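3-hexulose-6-phosphate synthase (Mycobacterium gastri, PDB 3AJX) is a magnesium-binding TIM-barrel enzyme of the HUMPS family, forming a two-chain assembly. Local coordinates at residues Thr33-Ile36 with Lys37-Leu41; Ala117-Ala120 with Gln121-Ala125. The protein carries 1 engineered substitution. All coordinates share one frame; numbering follows the deposited sequence.

Interaction 1: residues Thr33-Ile36 with Lys37-Leu41. Engineered in segment 37-41: Lys37 (natural residue Glu).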
ATOM      1  N   THR A  33      -1.536  -2.949  -7.816  1.00 10.38           N
ATOM      2  CA  THR A  33      -0.780  -2.123  -6.890  1.00 10.35           C
ATOM      3  C   THR A  33       0.639  -1.842  -7.391  1.00 11.44           C
ATOM      4  O   THR A  33       1.098  -0.702  -7.352  1.00 11.74           O
ATOM      5  CB  THR A  33      -0.736  -2.778  -5.501  1.00 11.33           C
ATOM      6  OG1 THR A  33      -2.072  -3.112  -5.097  1.00 10.53           O
ATOM      7  CG2 THR A  33      -0.138  -1.824  -4.484  1.00 11.30           C
ATOM      8  N   PRO A  34       1.359  -2.873  -7.871  1.00 12.20           N
ATOM      9  CA  PRO A  34       2.719  -2.606  -8.356  1.00 13.18           C
ATOM     10  C   PRO A  34       2.725  -1.679  -9.574  1.00 10.65           C
ATOM     11  O   PRO A  34       3.650  -0.891  -9.760  1.00 12.25           O
ATOM     12  CB  PRO A  34       3.257  -4.003  -8.669  1.00 14.72           C
ATOM     13  CG  PRO A  34       2.021  -4.768  -9.035  1.00 16.83           C
ATOM     14  CD  PRO A  34       1.024  -4.303  -8.002  1.00 13.98           C
ATOM     15  N   LEU A  35       1.684  -1.774 -10.397  1.00 11.29           N
ATOM     16  CA  LEU A  35       1.567  -0.936 -11.589  1.00 10.32           C
ATOM     17  C   LEU A  35       1.387   0.532 -11.212  1.00 11.51           C
ATOM     18  O   LEU A  35       1.997   1.426 -11.809  1.00 10.94           O
ATOM     19  CB  LEU A  35       0.381  -1.396 -12.439  1.00  9.99           C
ATOM     20  CG  LEU A  35       0.091  -0.605 -13.719  1.00  8.17           C
ATOM     21  CD1 LEU A  35       1.320  -0.616 -14.620  1.00  9.44           C
ATOM     22  CD2 LEU A  35      -1.100  -1.218 -14.451  1.00  9.20           C
ATOM     23  N   ILE A  36       0.540   0.781 -10.222  1.00 10.32           N
ATOM     24  CA  ILE A  36       0.300   2.140  -9.763  1.00  9.47           C
ATOM     25  C   ILE A  36       1.560   2.706  -9.109  1.00  9.30           C
ATOM     26  O   ILE A  36       1.918   3.855  -9.334  1.00  9.11           O
ATOM     27  CB  ILE A  36      -0.879   2.183  -8.771  1.00  9.49           C
ATOM     28  CG1 ILE A  36      -2.178   1.845  -9.517  1.00  9.39           C
ATOM     29  CG2 ILE A  36      -0.967   3.562  -8.109  1.00  9.91           C
ATOM     30  CD1 ILE A  36      -3.389   1.712  -8.626  1.00 10.59           C
ATOM     31  N   LYS A  37       2.247   1.900  -8.308  1.00  9.69           N
ATOM     32  CA  LYS A  37       3.459   2.389  -7.659  1.00  9.83           C
ATOM     33  C   LYS A  37       4.566   2.621  -8.683  1.00 11.24           C
ATOM     34  O   LYS A  37       5.447   3.458  -8.486  1.00 12.27           O
ATOM     35  CB  LYS A  37       3.925   1.402  -6.584  1.00  9.68           C
ATOM     36  CG  LYS A  37       2.966   1.316  -5.406  1.00  8.90           C
ATOM     37  CD  LYS A  37       3.423   0.328  -4.346  1.00 10.04           C
ATOM     38  CE  LYS A  37       2.386   0.246  -3.234  1.00 11.09           C
ATOM     39  NZ  LYS A  37       2.722  -0.766  -2.198  1.00 12.21           N
ATOM     40  N   ALA A  38       4.503   1.892  -9.790  1.00 11.16           N
ATOM     41  CA  ALA A  38       5.511   2.021 -10.831  1.00 12.23           C
ATOM     42  C   ALA A  38       5.324   3.270 -11.684  1.00 11.66           C
ATOM     43  O   ALA A  38       6.273   4.028 -11.907  1.00 12.07           O
ATOM     44  CB  ALA A  38       5.488   0.781 -11.724  1.00 12.04           C
ATOM     45  N   GLU A  39       4.091   3.487 -12.136  1.00 12.24           N
ATOM     46  CA  GLU A  39       3.760   4.602 -13.023  1.00 11.69           C
ATOM     47  C   GLU A  39       3.047   5.802 -12.409  1.00 12.09           C
ATOM     48  O   GLU A  39       3.049   6.887 -12.993  1.00 12.12           O
ATOM     49  CB  GLU A  39       2.903   4.073 -14.179  1.00 11.80           C
ATOM     50  CG  GLU A  39       3.582   3.002 -15.009  1.00 13.57           C
ATOM     51  CD  GLU A  39       4.491   3.581 -16.078  1.00 15.55           C
ATOM     52  OE1 GLU A  39       5.042   4.683 -15.867  1.00 18.32           O
ATOM     53  OE2 GLU A  39       4.662   2.925 -17.124  1.00 15.82           O
ATOM     54  N   GLY A  40       2.429   5.618 -11.250  1.00 12.08           N
ATOM     55  CA  GLY A  40       1.702   6.721 -10.650  1.00 11.75           C
ATOM     56  C   GLY A  40       0.284   6.707 -11.190  1.00 11.57           C
ATOM     57  O   GLY A  40      -0.067   5.840 -11.994  1.00 10.90           O
ATOM     58  N   LEU A  41      -0.524   7.676 -10.769  1.00 11.62           N
ATOM     59  CA  LEU A  41      -1.924   7.768 -11.177  1.00 11.92           C
ATOM     60  C   LEU A  41      -2.191   7.879 -12.678  1.00 11.88           C
ATOM     61  O   LEU A  41      -3.289   7.553 -13.131  1.00 11.59           O
ATOM     62  CB  LEU A  41      -2.591   8.943 -10.454  1.00 12.29           C
ATOM     63  CG  LEU A  41      -2.581   8.883  -8.923  1.00 13.75           C
ATOM     64  CD1 LEU A  41      -3.189  10.161  -8.364  1.00 14.31           C
ATOM     65  CD2 LEU A  41      -3.355   7.665  -8.443  1.00 13.84           C
TER

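Interaction 2: residues Ala117-Ala120 with Gln121-Ala125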
ATOM      1  N   ALA A 117     -14.469 -13.078   7.169  1.00  9.08           N
ATOM      2  CA  ALA A 117     -15.917 -12.915   7.233  1.00  9.49           C
ATOM      3  C   ALA A 117     -16.315 -11.860   8.262  1.00  9.42           C
ATOM      4  O   ALA A 117     -17.176 -11.022   8.000  1.00 11.06           O
ATOM      5  CB  ALA A 117     -16.591 -14.250   7.554  1.00  9.92           C
ATOM      6  N   THR A 118     -15.690 -11.901   9.436  1.00  8.72           N
ATOM      7  CA  THR A 118     -15.993 -10.929  10.477  1.00  9.03           C
ATOM      8  C   THR A 118     -15.625  -9.517  10.040  1.00  8.38           C
ATOM      9  O   THR A 118     -16.431  -8.594  10.151  1.00  8.39           O
ATOM     10  CB  THR A 118     -15.246 -11.269  11.786  1.00 10.03           C
ATOM     11  OG1 THR A 118     -15.845 -12.431  12.368  1.00 11.21           O
ATOM     12  CG2 THR A 118     -15.326 -10.114  12.787  1.00  9.24           C
ATOM     13  N   ARG A 119     -14.412  -9.347   9.527  1.00  8.98           N
ATOM     14  CA  ARG A 119     -13.985  -8.025   9.101  1.00  7.99           C
ATOM     15  C   ARG A 119     -14.860  -7.524   7.961  1.00  8.86           C
ATOM     16  O   ARG A 119     -15.154  -6.336   7.886  1.00  8.33           O
ATOM     17  CB  ARG A 119     -12.511  -8.044   8.686  1.00  7.63           C
ATOM     18  CG  ARG A 119     -11.937  -6.666   8.389  1.00  7.73           C
ATOM     19  CD  ARG A 119     -12.220  -5.676   9.518  1.00  8.87           C
ATOM     20  NE  ARG A 119     -11.534  -4.402   9.303  1.00  7.39           N
ATOM     21  CZ  ARG A 119     -11.866  -3.259   9.897  1.00  7.33           C
ATOM     22  NH1 ARG A 119     -12.881  -3.212  10.748  1.00  8.05           N
ATOM     23  NH2 ARG A 119     -11.175  -2.155   9.640  1.00  8.46           N
ATOM     24  N   ALA A 120     -15.296  -8.433   7.093  1.00  8.06           N
ATOM     25  CA  ALA A 120     -16.153  -8.058   5.969  1.00  9.50           C
ATOM     26  C   ALA A 120     -17.418  -7.359   6.461  1.00  8.15           C
ATOM     27  O   ALA A 120     -17.813  -6.317   5.930  1.00  8.95           O
ATOM     28  CB  ALA A 120     -16.528  -9.297   5.157  1.00  7.77           C
ATOM     29  N   GLN A 121     -18.059  -7.941   7.470  1.00  8.68           N
ATOM     30  CA  GLN A 121     -19.277  -7.373   8.027  1.00  9.47           C
ATOM     31  C   GLN A 121     -19.013  -6.009   8.635  1.00  9.57           C
ATOM     32  O   GLN A 121     -19.816  -5.087   8.490  1.00 10.90           O
ATOM     33  CB  GLN A 121     -19.862  -8.315   9.084  1.00 11.51           C
ATOM     34  CG  GLN A 121     -20.705  -9.419   8.483  1.00 17.46           C
ATOM     35  CD  GLN A 121     -22.017  -8.897   7.920  1.00 21.66           C
ATOM     36  OE1 GLN A 121     -22.588  -9.482   7.001  1.00 22.49           O
ATOM     37  NE2 GLN A 121     -22.511  -7.798   8.487  1.00 22.09           N
ATOM     38  N   GLU A 122     -17.881  -5.877   9.314  1.00  8.11           N
ATOM     39  CA  GLU A 122     -17.525  -4.611   9.934  1.00  8.32           C
ATOM     40  C   GLU A 122     -17.317  -3.497   8.910  1.00  7.98           C
ATOM     41  O   GLU A 122     -17.822  -2.387   9.087  1.00 10.51           O
ATOM     42  CB  GLU A 122     -16.266  -4.782  10.785  1.00  7.28           C
ATOM     43  CG  GLU A 122     -16.519  -5.592  12.050  1.00  8.96           C
ATOM     44  CD  GLU A 122     -15.251  -5.973  12.776  1.00  8.51           C
ATOM     45  OE1 GLU A 122     -14.164  -5.510  12.378  1.00  8.68           O
ATOM     46  OE2 GLU A 122     -15.344  -6.736  13.761  1.00 10.12           O
ATOM     47  N   VAL A 123     -16.587  -3.787   7.837  1.00  9.75           N
ATOM     48  CA  VAL A 123     -16.329  -2.755   6.832  1.00  9.54           C
ATOM     49  C   VAL A 123     -17.536  -2.490   5.943  1.00 12.18           C
ATOM     50  O   VAL A 123     -17.666  -1.407   5.372  1.00 11.74           O
ATOM     51  CB  VAL A 123     -15.095  -3.099   5.961  1.00 10.27           C
ATOM     52  CG1 VAL A 123     -13.894  -3.357   6.858  1.00  9.72           C
ATOM     53  CG2 VAL A 123     -15.388  -4.292   5.069  1.00  7.45           C
ATOM     54  N   ARG A 124     -18.424  -3.472   5.827  1.00 11.55           N
ATOM     55  CA  ARG A 124     -19.631  -3.283   5.031  1.00 13.72           C
ATOM     56  C   ARG A 124     -20.442  -2.198   5.726  1.00 13.64           C
ATOM     57  O   ARG A 124     -21.040  -1.337   5.079  1.00 15.17           O
ATOM     58  CB  ARG A 124     -20.449  -4.578   4.973  1.00 13.32           C
ATOM     59  CG  ARG A 124     -21.892  -4.390   4.498  1.00 16.67           C
ATOM     60  CD  ARG A 124     -21.967  -3.883   3.068  1.00 17.76           C
ATOM     61  NE  ARG A 124     -23.349  -3.656   2.637  1.00 21.17           N
ATOM     62  CZ  ARG A 124     -24.110  -2.639   3.039  1.00 21.28           C
ATOM     63  NH1 ARG A 124     -23.636  -1.736   3.887  1.00 22.21           N
ATOM     64  NH2 ARG A 124     -25.352  -2.522   2.586  1.00 21.86           N
ATOM     65  N   ALA A 125     -20.446  -2.242   7.055  1.00 13.07           N
ATOM     66  CA  ALA A 125     -21.173  -1.270   7.856  1.00 14.22           C
ATOM     67  C   ALA A 125     -20.597   0.127   7.671  1.00 14.44           C
ATOM     68  O   ALA A 125     -21.297   1.121   7.868  1.00 16.05           O
ATOM     69  CB  ALA A 125     -21.126  -1.665   9.324  1.00 15.09           C
TER

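Interaction 1: residues Thr33-Ile36 with Lys37-Leu41
Four i to i+4 backbone bonds join Thr33-Ile36 to Lys37-Leu41, from Lys37 N to Thr33 O (3.0 Å, N-H...O angle 164°) through to Gly40 N on Ile36 O (2.7 Å). They define the short helix 33-39, which follows strand 28-31 of the TIM barrel after a single residue. The helix stops at Gly40, whose positive phi (88°) takes the chain out of helical geometry while its N-H still closes the last turn, a conformation in which a beta carbon would collide with the Glu39 carbonyl oxygen.

On the first turn the side chains of Thr33 and Lys37 run alongside each other in one direction. Lys37 is an engineered residue, glutamate in the natural protein. Its chain is fully extended beyond CG, and CG sits beside Thr33 O at 3.4 Å, so the aliphatic part passes along the carbonyl. The ammonium group continues to the other chain, where NZ bonds Met60 O of the second subunit and forms a salt bridge with Glu69 of that subunit. Thr33 divides its two branches: with chi1 at -52°, CG2 lies anti to the backbone N and faces the lysine, whereas OG1 bonds Asp59 O and Lys61 NZ. Asp59 is a magnesium ligand, and the Thr33 side chain lies about 5 Å from the ion, so Thr33 probably belongs to the second shell of the metal site.

On another side of the helix, Leu35 CD1 approaches Glu39 CG at 4.3 Å. Glu39 is bent at chi2, and its OE2 accepts a bond from Thr12 N at the start of helix 12-22. Ile36 packs on Ala58 and Met60 of strand 55-62 in its own chain. The side chains press together where Thr33 CG2 meets Lys37 CE at 3.5 Å, inside the usual van der Waals distance.

Interaction 2: residues Ala117-Ala120 with Gln121-Ala125
Arg119 lays one face of its guanidinium over Val123 one turn further along the helix: CG1 of Val123 stands 3.5 Å above the plane, off-centre over the group, with Arg119 NE its nearest guanidinium atom at 3.6 Å. The arginine chain runs roughly perpendicular to the valine. Arg119 reaches this position because CG is anti to the backbone N (chi1 -173°) and the chain then bends at chi2, bringing the group back alongside the following turn. At the guanidinium edge, Arg119 NH1 forms a salt bridge with Glu122 OE1 (3.1 Å, N-H...O angle 150°). The carboxylate offers its anti lone pair; a single N-H...O bond joins the two groups, with OE1 lying somewhat out of the guanidinium plane and the two planes 77° apart. The other nitrogens are held outside the helix, NE by Gly85 O and NH2 by Asp89, which together fix the rotation of the group.

The second carboxylate oxygen of Glu122, OE2, touches the methyl CG2 of Thr118 at 3.5 Å, the two side chains extending next to each other in one direction. Ala120 and Val123 occupy the buried side, both against Val131 of strand 130-134, and Val123 also meets Ile92 of helix 89-102. Val123 CG2 lies 3.3 Å from Ala120 O.

The backbone keeps i to i+4 bonds throughout, among them Val123 N to Arg119 O at 2.9 Å. An outer side carrying Thr118 and Glu122 and an inner side of small aliphatic residues make this an amphipathic helix, the connecting helix of the beta-alpha-beta unit formed by strands 105-109 and 130-134 in the TIM barrel.

The two contacts come in series along the chain, interaction 1 closing before interaction 2 opens, and both belong to the helical layer of one barrel. Their centres are 28 Å apart and their nearest atoms about 17 Å, so they do not touch. Interaction 1 lies on helix 33-39, which with helix 42-50 links strands 28-31 and 55-62; interaction 2 lies on helix 116-125, between strands 105-109 and 130-134, which are fifth and sixth in the eight-strand order. Their surroundings differ: Thr33 lies near the magnesium site, and 33-41 meets the second subunit, whereas no other chain of the assembly touches 117-125, which packs within its own barrel.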